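Local coordinates for protein glycosyltransferase Gtf1 (Streptococcus pneumoniae, PDB 4PQG) that is a bacterial glycosyltransferase of the GT-B fold, carrying an extended beta-sheet domain and holding uridine-5'-diphosphate in a pocket of the chain, at residues S330-S335 with D363-G368; H342-V347 with D371-E376; A349-H354 with D385-K390; E403-A408 with L426-F431. All blocks are in the same frame, centred on the assembly; numbering follows the deposited sequence.

Interaction 1: S330-S335 with D363-G368. With UDP (uridine-5'-diphosphate), chain C.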
# COMPACT_ATOMS: atom_id res chain seq x y z
N SER A 330 -19.64 -12.97 -15.97
CA SER A 330 -19.16 -12.34 -14.74
C SER A 330 -18.04 -11.32 -15.01
O SER A 330 -17.06 -11.62 -15.69
CB SER A 330 -18.72 -13.39 -13.71
OG SER A 330 -17.62 -14.13 -14.17
N LEU A 331 -18.20 -10.12 -14.45
CA LEU A 331 -17.22 -9.04 -14.59
C LEU A 331 -16.56 -8.72 -13.23
O LEU A 331 -17.17 -8.90 -12.18
CB LEU A 331 -17.89 -7.78 -15.18
CG LEU A 331 -18.71 -7.97 -16.47
CD1 LEU A 331 -19.47 -6.70 -16.84
CD2 LEU A 331 -17.85 -8.43 -17.63
N ILE A 332 -15.31 -8.27 -13.28
CA ILE A 332 -14.57 -7.96 -12.06
C ILE A 332 -13.75 -6.66 -12.22
O ILE A 332 -13.31 -6.34 -13.33
CB ILE A 332 -13.71 -9.18 -11.58
CG1 ILE A 332 -12.95 -8.86 -10.28
CG2 ILE A 332 -12.78 -9.65 -12.69
CD1 ILE A 332 -12.09 -10.01 -9.79
N THR A 333 -13.62 -5.89 -11.14
CA THR A 333 -12.60 -4.85 -11.02
C THR A 333 -12.02 -4.91 -9.61
O THR A 333 -12.67 -5.41 -8.68
CB THR A 333 -13.09 -3.44 -11.38
OG1 THR A 333 -11.96 -2.60 -11.64
CG2 THR A 333 -13.91 -2.81 -10.27
N ALA A 334 -10.78 -4.46 -9.45
CA ALA A 334 -10.08 -4.57 -8.17
C ALA A 334 -9.18 -3.36 -8.00
O ALA A 334 -8.22 -3.19 -8.74
CB ALA A 334 -9.29 -5.87 -8.07
N SER A 335 -9.55 -2.50 -7.06
CA SER A 335 -8.81 -1.27 -6.80
C SER A 335 -9.24 -0.61 -5.51
O SER A 335 -10.32 -0.90 -4.95
CB SER A 335 -8.99 -0.27 -7.96
OG SER A 335 -10.28 0.33 -7.96
N ASP A 363 -18.51 -7.76 -9.85
CA ASP A 363 -17.98 -7.73 -8.48
C ASP A 363 -16.86 -6.72 -8.36
O ASP A 363 -15.96 -6.67 -9.21
CB ASP A 363 -17.52 -9.13 -8.04
CG ASP A 363 -18.68 -10.03 -7.64
OD1 ASP A 363 -19.80 -9.51 -7.37
OD2 ASP A 363 -18.47 -11.26 -7.59
N ILE A 364 -16.93 -5.90 -7.31
CA ILE A 364 -16.00 -4.79 -7.09
C ILE A 364 -15.19 -5.05 -5.81
O ILE A 364 -15.73 -5.02 -4.71
CB ILE A 364 -16.74 -3.43 -7.01
CG1 ILE A 364 -17.45 -3.11 -8.34
CG2 ILE A 364 -15.78 -2.30 -6.67
CD1 ILE A 364 -18.47 -1.98 -8.26
N TYR A 365 -13.90 -5.31 -5.98
CA TYR A 365 -12.98 -5.58 -4.86
C TYR A 365 -12.19 -4.33 -4.49
O TYR A 365 -11.81 -3.56 -5.37
CB TYR A 365 -12.03 -6.71 -5.22
CG TYR A 365 -12.73 -8.05 -5.32
CD1 TYR A 365 -12.75 -8.92 -4.24
CD2 TYR A 365 -13.39 -8.43 -6.48
CE1 TYR A 365 -13.40 -10.14 -4.31
CE2 TYR A 365 -14.04 -9.65 -6.57
CZ TYR A 365 -14.05 -10.49 -5.48
OH TYR A 365 -14.70 -11.70 -5.57
N GLY A 366 -11.95 -4.14 -3.21
CA GLY A 366 -11.18 -3.00 -2.72
C GLY A 366 -11.93 -2.21 -1.65
O GLY A 366 -13.07 -2.52 -1.33
N SER A 367 -11.26 -1.20 -1.09
CA SER A 367 -11.86 -0.32 -0.08
C SER A 367 -11.55 1.11 -0.42
O SER A 367 -10.60 1.38 -1.14
CB SER A 367 -11.31 -0.62 1.31
OG SER A 367 -11.55 -1.97 1.63
N GLY A 368 -12.35 2.03 0.11
CA GLY A 368 -12.09 3.45 -0.12
C GLY A 368 -13.35 4.28 -0.03
O GLY A 368 -14.48 3.73 -0.02
N1 UDP C . -5.69 -5.45 -3.91
C2 UDP C . -6.03 -6.49 -3.02
N3 UDP C . -7.30 -6.70 -2.73
C4 UDP C . -8.30 -5.96 -3.24
C5 UDP C . -8.00 -4.91 -4.11
C6 UDP C . -6.66 -4.68 -4.44
O2 UDP C . -5.15 -7.23 -2.52
O4 UDP C . -9.47 -6.22 -2.91
C1' UDP C . -4.27 -5.27 -4.25
C2' UDP C . -4.04 -5.79 -5.67
O2' UDP C . -3.78 -7.20 -5.74
C3' UDP C . -2.86 -4.98 -6.18
C4' UDP C . -2.91 -3.70 -5.36
O4' UDP C . -3.89 -3.90 -4.32
O3' UDP C . -1.63 -5.66 -5.92
C5' UDP C . -3.34 -2.48 -6.18
O5' UDP C . -2.27 -2.13 -7.04
PA UDP C . -2.53 -1.32 -8.40
O1A UDP C . -1.20 -1.08 -9.08
O2A UDP C . -3.60 -2.07 -9.16
O3A UDP C . -3.31 0.03 -8.01
PB UDP C . -2.88 1.28 -7.09
O1B UDP C . -3.37 2.49 -7.86
O2B UDP C . -3.59 1.05 -5.76
O3B UDP C . -1.37 1.25 -7.02
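Tyr365 carries the side-chain half of this contact and, with Gly366, touches UDP. Ile332 approaches its ring obliquely, CD1 of Ile332 lying 3.8 Å from CE2 of Tyr365. The ring edge lies by the carbonyl O of Thr333, in the ring plane. Tyr365 shares its sheet face with Ile332 and with Ala334, whose CB is 4.0 Å from CB of Tyr365; its CG stands anti to its own carbonyl carbon (chi1 -69°), and the ring lies beside Ile332. On the other face CG2 of Thr333 runs alongside CG1 of Ile364. Under these side chains 330-334 and 363-365 are adjacent parallel strands of a Rossmann-like sheet, joined through helix 343-353 as a beta-alpha-beta unit. Four backbone bonds lace them, from Asp363 N to Leu331 O, Thr333 N to Asp363 O, Tyr365 N to Thr333 O and Ser335 N to Tyr365 O, the last 3.0 Å long. Past the strand ends, CA of Gly366 makes a CA-H...O contact of 3.2 Å with O of Ser335. Gly366 N approaches O4 of UDP at 3.3 Å, and CB of Tyr365 lies 3.5 Å from the same oxygen. Farther out, Tyr402 OH is hydrogen-bonded to both Tyr365 OH and Asp363 OD2, while Thr333 OG1 is bonded to Leu406 O on the next strand.

Interaction 2: H342-V347 with D371-E376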
# COMPACT_ATOMS: atom_id res chain seq x y z
N HIS A 342 -12.50 5.80 -10.98
CA HIS A 342 -13.80 6.04 -11.63
C HIS A 342 -14.66 4.82 -11.73
O HIS A 342 -15.28 4.57 -12.78
CB HIS A 342 -13.62 6.62 -13.03
CG HIS A 342 -12.72 7.82 -13.08
ND1 HIS A 342 -13.15 9.06 -12.78
CD2 HIS A 342 -11.37 7.93 -13.38
CE1 HIS A 342 -12.13 9.93 -12.91
NE2 HIS A 342 -11.04 9.23 -13.28
N ILE A 343 -14.73 4.04 -10.65
CA ILE A 343 -15.53 2.82 -10.65
C ILE A 343 -17.00 3.15 -10.91
O ILE A 343 -17.73 2.32 -11.47
CB ILE A 343 -15.32 1.98 -9.38
CG1 ILE A 343 -13.85 1.52 -9.29
CG2 ILE A 343 -16.22 0.76 -9.38
CD1 ILE A 343 -13.48 0.93 -7.96
N ASP A 344 -17.42 4.38 -10.57
CA ASP A 344 -18.81 4.79 -10.82
C ASP A 344 -19.18 4.73 -12.30
O ASP A 344 -20.29 4.33 -12.64
CB ASP A 344 -19.13 6.16 -10.20
CG ASP A 344 -18.20 7.25 -10.68
OD1 ASP A 344 -16.97 7.04 -10.60
OD2 ASP A 344 -18.70 8.31 -11.13
N TRP A 345 -18.24 5.11 -13.17
CA TRP A 345 -18.42 4.94 -14.60
C TRP A 345 -18.62 3.51 -14.99
O TRP A 345 -19.48 3.21 -15.83
CB TRP A 345 -17.26 5.55 -15.39
CG TRP A 345 -17.08 7.04 -15.19
CD1 TRP A 345 -17.98 7.94 -14.64
CD2 TRP A 345 -15.92 7.86 -15.58
NE1 TRP A 345 -17.47 9.21 -14.64
CE2 TRP A 345 -16.24 9.24 -15.19
CE3 TRP A 345 -14.69 7.59 -16.17
CZ2 TRP A 345 -15.36 10.29 -15.40
CZ3 TRP A 345 -13.80 8.66 -16.37
CH2 TRP A 345 -14.13 9.98 -15.99
N LEU A 346 -17.86 2.59 -14.38
CA LEU A 346 -18.04 1.16 -14.65
C LEU A 346 -19.40 0.64 -14.20
O LEU A 346 -20.03 -0.16 -14.92
CB LEU A 346 -16.94 0.31 -13.99
CG LEU A 346 -15.51 0.56 -14.48
CD1 LEU A 346 -14.56 -0.35 -13.71
CD2 LEU A 346 -15.42 0.31 -15.98
N VAL A 347 -19.83 1.05 -13.01
CA VAL A 347 -21.12 0.61 -12.50
C VAL A 347 -22.25 1.02 -13.46
O VAL A 347 -23.06 0.18 -13.87
CB VAL A 347 -21.38 1.10 -11.05
CG1 VAL A 347 -22.82 0.82 -10.62
CG2 VAL A 347 -20.43 0.43 -10.07
N ASP A 371 -17.01 4.11 -1.80
CA ASP A 371 -18.05 3.12 -1.49
C ASP A 371 -19.45 3.72 -1.30
O ASP A 371 -20.43 3.13 -1.74
CB ASP A 371 -17.68 2.19 -0.31
CG ASP A 371 -17.32 2.94 0.96
OD1 ASP A 371 -17.51 4.18 1.07
OD2 ASP A 371 -16.80 2.28 1.89
N SER A 372 -19.54 4.89 -0.65
CA SER A 372 -20.84 5.53 -0.46
C SER A 372 -21.52 5.87 -1.79
O SER A 372 -22.68 5.51 -2.00
CB SER A 372 -20.72 6.78 0.41
OG SER A 372 -20.24 6.45 1.70
N LEU A 373 -20.80 6.53 -2.69
CA LEU A 373 -21.32 6.80 -4.02
C LEU A 373 -21.72 5.51 -4.76
O LEU A 373 -22.80 5.45 -5.35
CB LEU A 373 -20.33 7.64 -4.86
CG LEU A 373 -20.68 7.88 -6.33
CD1 LEU A 373 -22.05 8.54 -6.49
CD2 LEU A 373 -19.60 8.71 -7.03
N LEU A 374 -20.87 4.49 -4.69
CA LEU A 374 -21.12 3.25 -5.42
C LEU A 374 -22.40 2.54 -4.96
O LEU A 374 -23.20 2.10 -5.80
CB LEU A 374 -19.90 2.33 -5.36
CG LEU A 374 -18.58 2.81 -5.97
CD1 LEU A 374 -17.55 1.69 -5.88
CD2 LEU A 374 -18.74 3.29 -7.41
N ARG A 375 -22.59 2.43 -3.65
CA ARG A 375 -23.81 1.92 -3.05
C ARG A 375 -25.05 2.72 -3.46
O ARG A 375 -26.12 2.15 -3.69
CB ARG A 375 -23.70 1.93 -1.52
CG ARG A 375 -22.81 0.83 -0.98
CD ARG A 375 -23.00 0.63 0.52
NE ARG A 375 -22.28 1.63 1.30
CZ ARG A 375 -21.04 1.48 1.78
NH1 ARG A 375 -20.49 2.46 2.48
NH2 ARG A 375 -20.36 0.35 1.58
N GLU A 376 -24.90 4.04 -3.55
CA GLU A 376 -25.97 4.93 -3.97
C GLU A 376 -26.41 4.67 -5.42
O GLU A 376 -27.61 4.55 -5.68
CB GLU A 376 -25.55 6.38 -3.74
CG GLU A 376 -26.46 7.43 -4.34
CD GLU A 376 -25.84 8.82 -4.28
OE1 GLU A 376 -25.49 9.27 -3.17
OE2 GLU A 376 -25.68 9.46 -5.35
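Asp344 and Leu374 bring the two helices nearest, CA to CA 6.1 Å, where segments 343-347 and 371-376 run almost parallel, their axes 12° apart in direction and 10.0 Å apart at closest approach. Leu374 carries most of the contact. Its CG lies anti to its own carbonyl carbon (chi1 -62°), and both terminal methyls reach the facing helix. CD2 lies against the backbone at the start of helix 343-353, 3.6 Å from N of Asp344, and also touches CB of that residue. CD1 meets CG2 of Ile343 at 3.9 Å, the two side chains crossing at about a right angle, and CG2 of Val347 approaches CD2 of Leu374 more loosely at 4.3 Å. Leu373 adds a flank to this apolar patch: its CD2 is 4.1 Å from CB of Asp344, whose side chain it crosses aslant. The aliphatic CB of Asp344 thus lies near both leucines, beside the contact at its N, with its CG also near Leu373 CD2. On the far side of the first helix, the N-cap residue His342 lays its ring over that of Trp345, with Trp345 CZ3 3.5 Å above the imidazole plane toward the rim, and His342 NE2 is hydrogen-bonded to Thr410. Ile343 and Val347 also touch Ile364 of strand 361-365, which sets helix 343-353 on the parallel sheet, and Ile378 of helix 371-380 meets Ile387 of strand 387-391; Val347 reaches on to Ile377 and Ile378, and Trp345 packs against helix 458-474.

Interaction 3: A349-H354 with D385-K390; sequences AVIEAH and DYIQLK
Tyr386, just ahead of strand 387-390, stacks face to face on the imidazole of His354 at the end of segment 349-354. The ring centroids are 3.6 Å apart and the planes differ by 11°. His354 CD2 lies 3.4 Å above the middle of the tyrosine ring, whereas Tyr386 CZ sits over the imidazole toward its rim. CG of Tyr386 stands between its backbone N and carbonyl carbon (chi1 72°). At the other end of the side chain, OH lies 3.4 Å from CA of Ile351. The edge of the same ring faces CG1 of Val350, 4.2 Å from Tyr386 CE1. Next comes Ile387, whose CD1 is shared by two helix residues: it lies 3.8 Å from CG1 of Ile351, crossing that side chain at about a right angle, and 4.0 Å from CG1 of Val350, which slides past in the opposite direction. Beyond it, Gln388 and Lys390 bond through their backbones to Ile364 of strand 361-365. The contact thus seats the C-terminal part of helix 343-353 against the outermost strand of the six-stranded parallel sheet, the layered alpha/beta packing of a Rossmann-like domain in a GT-B glycosyltransferase.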
# COMPACT_ATOMS: atom_id res chain seq x y z
N ALA A 349 -22.00 1.77 -16.65
CA ALA A 349 -21.80 1.01 -17.88
C ALA A 349 -22.39 -0.39 -17.76
O ALA A 349 -23.07 -0.87 -18.69
CB ALA A 349 -20.33 0.94 -18.23
N VAL A 350 -22.16 -1.03 -16.62
CA VAL A 350 -22.66 -2.38 -16.37
C VAL A 350 -24.19 -2.39 -16.28
O VAL A 350 -24.82 -3.27 -16.86
CB VAL A 350 -21.98 -3.06 -15.15
CG1 VAL A 350 -22.62 -4.40 -14.82
CG2 VAL A 350 -20.50 -3.26 -15.44
N ILE A 351 -24.77 -1.41 -15.58
CA ILE A 351 -26.24 -1.23 -15.54
C ILE A 351 -26.83 -1.16 -16.96
O ILE A 351 -27.86 -1.77 -17.23
CB ILE A 351 -26.65 0.02 -14.73
CG1 ILE A 351 -26.30 -0.16 -13.25
CG2 ILE A 351 -28.15 0.33 -14.89
CD1 ILE A 351 -26.24 1.15 -12.49
N GLU A 352 -26.14 -0.44 -17.84
CA GLU A 352 -26.58 -0.24 -19.21
C GLU A 352 -26.44 -1.52 -20.03
O GLU A 352 -27.39 -1.93 -20.71
CB GLU A 352 -25.80 0.93 -19.83
CG GLU A 352 -26.19 1.32 -21.24
CD GLU A 352 -27.55 2.01 -21.35
OE1 GLU A 352 -28.05 2.54 -20.33
OE2 GLU A 352 -28.10 2.01 -22.47
N ALA A 353 -25.27 -2.16 -19.95
CA ALA A 353 -25.02 -3.40 -20.69
C ALA A 353 -25.98 -4.51 -20.26
O ALA A 353 -26.35 -5.37 -21.06
CB ALA A 353 -23.58 -3.84 -20.53
N HIS A 354 -26.38 -4.46 -18.99
CA HIS A 354 -27.28 -5.44 -18.40
C HIS A 354 -28.65 -5.47 -19.07
O HIS A 354 -29.37 -6.47 -18.97
CB HIS A 354 -27.41 -5.15 -16.91
CG HIS A 354 -28.30 -6.11 -16.17
ND1 HIS A 354 -29.59 -5.85 -15.93
CD2 HIS A 354 -28.03 -7.34 -15.59
CE1 HIS A 354 -30.13 -6.87 -15.24
NE2 HIS A 354 -29.17 -7.78 -15.04
N ASP A 385 -28.61 -7.14 -6.92
CA ASP A 385 -28.54 -8.57 -7.19
C ASP A 385 -27.44 -8.95 -8.16
O ASP A 385 -27.04 -10.11 -8.20
CB ASP A 385 -29.91 -9.11 -7.66
CG ASP A 385 -30.93 -9.19 -6.54
OD1 ASP A 385 -30.54 -9.09 -5.35
OD2 ASP A 385 -32.13 -9.35 -6.84
N TYR A 386 -26.93 -7.98 -8.91
CA TYR A 386 -25.90 -8.26 -9.91
C TYR A 386 -24.63 -7.38 -9.87
O TYR A 386 -23.66 -7.66 -10.59
CB TYR A 386 -26.51 -8.30 -11.32
CG TYR A 386 -26.93 -6.98 -11.93
CD1 TYR A 386 -26.11 -6.31 -12.83
CD2 TYR A 386 -28.19 -6.43 -11.66
CE1 TYR A 386 -26.49 -5.11 -13.41
CE2 TYR A 386 -28.59 -5.22 -12.24
CZ TYR A 386 -27.73 -4.57 -13.12
OH TYR A 386 -28.10 -3.39 -13.71
N ILE A 387 -24.66 -6.33 -9.05
CA ILE A 387 -23.46 -5.51 -8.78
C ILE A 387 -23.23 -5.44 -7.26
O ILE A 387 -24.12 -5.00 -6.51
CB ILE A 387 -23.56 -4.08 -9.37
CG1 ILE A 387 -23.87 -4.13 -10.87
CG2 ILE A 387 -22.24 -3.31 -9.17
CD1 ILE A 387 -24.23 -2.81 -11.51
N GLN A 388 -22.05 -5.89 -6.83
CA GLN A 388 -21.72 -5.99 -5.40
C GLN A 388 -20.28 -5.56 -5.04
O GLN A 388 -19.34 -5.79 -5.80
CB GLN A 388 -21.98 -7.40 -4.87
CG GLN A 388 -23.47 -7.71 -4.71
CD GLN A 388 -23.77 -9.20 -4.63
OE1 GLN A 388 -22.87 -10.02 -4.41
NE2 GLN A 388 -25.05 -9.55 -4.83
N LEU A 389 -20.15 -4.95 -3.86
CA LEU A 389 -18.88 -4.57 -3.27
C LEU A 389 -18.42 -5.70 -2.38
O LEU A 389 -19.13 -6.10 -1.45
CB LEU A 389 -19.03 -3.29 -2.44
CG LEU A 389 -18.98 -1.89 -3.09
CD1 LEU A 389 -19.90 -1.78 -4.30
CD2 LEU A 389 -19.33 -0.83 -2.06
N LYS A 390 -17.24 -6.21 -2.66
CA LYS A 390 -16.75 -7.39 -1.97
C LYS A 390 -15.77 -7.06 -0.84
O LYS A 390 -15.42 -7.94 -0.08
CB LYS A 390 -16.07 -8.34 -2.96
CG LYS A 390 -16.96 -8.74 -4.14
CD LYS A 390 -18.20 -9.51 -3.68
CE LYS A 390 -17.87 -10.98 -3.54
NZ LYS A 390 -18.93 -11.69 -2.77

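Interaction 4: E403-A408 with L426-F431; sequences EVYLTA and LPLIGF
Tyr405 CG stands anti to its backbone N (chi1 -174°) and Leu428 CG anti to its own carbonyl carbon (chi1 -46°), and the two side chains meet at a slant, CD2 of Leu428 lying 3.6 Å from CB of Tyr405. CD1 of Leu426, at the edge of the Tyr405 ring, lies 4.0 Å from the same CB. On the other face of the sheet Leu406 and Ile429 lie side by side, pointing the same way; Leu406 CD2 is 3.9 Å from Ile429 CB, and CG1 of Val404 also approaches Ile429 CD1. These residues belong to neighbouring parallel strands, 404-406 and 428-431, connected through helix 416-423 as a beta-alpha-beta unit of the Rossmann-like sheet. Three backbone bonds hold the register: Tyr405 N to Pro427 O at 2.9 Å, Ile429 N to Tyr405 O, and Thr407 N to Ile429 O. Past the last of them, CA of Gly430 makes a CA-H...O contact with O of Thr407, and a water bridges the strand ends, accepting from Phe431 N at 2.9 Å and also bonded to Thr407 OG1, which is hydrogen-bonded to Ser409 N as well. Phe431 turns its ring edge to the carbonyl O of Ala408, which lies in the ring plane 3.3 Å from CE2, and meets Tyr465 edge to face. Tyr405 OH is hydrogen-bonded to Thr417 OG1 and Ala334 N, linking strand 404-406 to helix 416-423 and strand 330-334.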
# COMPACT_ATOMS: atom_id res chain seq x y z
N GLU A 403 -14.85 -13.83 -15.92
CA GLU A 403 -14.59 -13.85 -17.34
C GLU A 403 -13.79 -12.66 -17.85
O GLU A 403 -12.84 -12.85 -18.61
CB GLU A 403 -15.88 -14.05 -18.12
CG GLU A 403 -16.42 -15.47 -17.99
CD GLU A 403 -17.63 -15.74 -18.86
OE1 GLU A 403 -18.36 -14.79 -19.20
OE2 GLU A 403 -17.85 -16.93 -19.20
N VAL A 404 -14.17 -11.45 -17.43
CA VAL A 404 -13.58 -10.23 -17.98
C VAL A 404 -13.30 -9.22 -16.86
O VAL A 404 -14.09 -9.10 -15.92
CB VAL A 404 -14.51 -9.57 -19.03
CG1 VAL A 404 -13.92 -8.25 -19.55
CG2 VAL A 404 -14.80 -10.52 -20.20
N TYR A 405 -12.19 -8.50 -16.99
CA TYR A 405 -11.81 -7.45 -16.05
C TYR A 405 -12.09 -6.08 -16.67
O TYR A 405 -11.76 -5.86 -17.83
CB TYR A 405 -10.31 -7.55 -15.70
CG TYR A 405 -9.88 -6.57 -14.62
CD1 TYR A 405 -9.79 -6.97 -13.28
CD2 TYR A 405 -9.56 -5.24 -14.93
CE1 TYR A 405 -9.41 -6.07 -12.29
CE2 TYR A 405 -9.19 -4.33 -13.94
CZ TYR A 405 -9.12 -4.75 -12.63
OH TYR A 405 -8.76 -3.85 -11.65
N LEU A 406 -12.68 -5.18 -15.87
CA LEU A 406 -12.95 -3.78 -16.25
C LEU A 406 -12.16 -2.73 -15.43
O LEU A 406 -12.04 -2.84 -14.23
CB LEU A 406 -14.44 -3.48 -16.06
CG LEU A 406 -15.50 -4.36 -16.72
CD1 LEU A 406 -16.88 -3.82 -16.38
CD2 LEU A 406 -15.28 -4.40 -18.22
N THR A 407 -11.70 -1.68 -16.11
CA THR A 407 -11.01 -0.56 -15.47
C THR A 407 -11.44 0.69 -16.21
O THR A 407 -11.52 0.69 -17.45
CB THR A 407 -9.46 -0.69 -15.53
OG1 THR A 407 -8.85 0.59 -15.28
CG2 THR A 407 -8.99 -1.19 -16.91
N ALA A 408 -11.75 1.72 -15.43
CA ALA A 408 -12.03 3.07 -15.90
C ALA A 408 -11.01 4.04 -15.31
O ALA A 408 -11.22 5.25 -15.30
CB ALA A 408 -13.43 3.45 -15.50
N LEU A 426 -7.74 -13.08 -17.84
CA LEU A 426 -8.88 -12.17 -18.03
C LEU A 426 -8.59 -11.21 -19.15
O LEU A 426 -7.53 -10.58 -19.16
CB LEU A 426 -9.21 -11.41 -16.74
CG LEU A 426 -9.67 -12.23 -15.52
CD1 LEU A 426 -9.94 -11.33 -14.32
CD2 LEU A 426 -10.90 -13.05 -15.85
N PRO A 427 -9.53 -11.10 -20.10
CA PRO A 427 -9.48 -9.98 -21.03
C PRO A 427 -9.68 -8.69 -20.24
O PRO A 427 -10.32 -8.72 -19.19
CB PRO A 427 -10.70 -10.22 -21.94
CG PRO A 427 -10.94 -11.69 -21.83
CD PRO A 427 -10.67 -11.99 -20.38
N LEU A 428 -9.12 -7.60 -20.75
CA LEU A 428 -9.25 -6.29 -20.09
C LEU A 428 -10.00 -5.30 -20.98
O LEU A 428 -9.75 -5.23 -22.18
CB LEU A 428 -7.87 -5.71 -19.74
CG LEU A 428 -6.82 -6.59 -19.07
CD1 LEU A 428 -5.56 -5.78 -18.81
CD2 LEU A 428 -7.33 -7.18 -17.77
N ILE A 429 -10.92 -4.54 -20.40
CA ILE A 429 -11.49 -3.37 -21.11
C ILE A 429 -11.15 -2.10 -20.33
O ILE A 429 -11.56 -1.96 -19.18
CB ILE A 429 -13.03 -3.49 -21.28
CG1 ILE A 429 -13.40 -4.78 -22.05
CG2 ILE A 429 -13.58 -2.25 -21.97
CD1 ILE A 429 -14.89 -5.10 -22.04
N GLY A 430 -10.40 -1.19 -20.95
CA GLY A 430 -10.00 0.05 -20.28
C GLY A 430 -9.74 1.21 -21.21
O GLY A 430 -9.78 1.08 -22.43
N PHE A 431 -9.46 2.37 -20.61
CA PHE A 431 -9.14 3.56 -21.39
C PHE A 431 -7.78 3.45 -22.08
O PHE A 431 -6.85 2.83 -21.55
CB PHE A 431 -9.13 4.79 -20.49
CG PHE A 431 -10.49 5.31 -20.11
CD1 PHE A 431 -11.40 5.73 -21.09
CD2 PHE A 431 -10.85 5.42 -18.77
CE1 PHE A 431 -12.64 6.24 -20.72
CE2 PHE A 431 -12.09 5.93 -18.41
CZ PHE A 431 -12.99 6.34 -19.38
O HOH W 1 -9.02 2.43 -17.73

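From the N-terminal end, strand 330-334 leads into helix 343-353, and interaction 1 closes a beta-alpha-beta loop when strand 361-365 returns beside it. Interaction 2 crosses interaction 1, joining the start of helix 343-353 to helix 371-380. Interaction 3 crosses both, bringing the far end of helix 343-353 to strand 387-391, which bonds to strand 361-365. Interaction 4 follows in series and closes a later loop between strands 404-406 and 428-431. Strand 404-406 lies beside 330-334, so interactions 1 and 4 continue one parallel sheet, while interaction 2 joins two helices over it and interaction 3 sets a helix against its edge strand; Val350 of interaction 3 also touches Leu406.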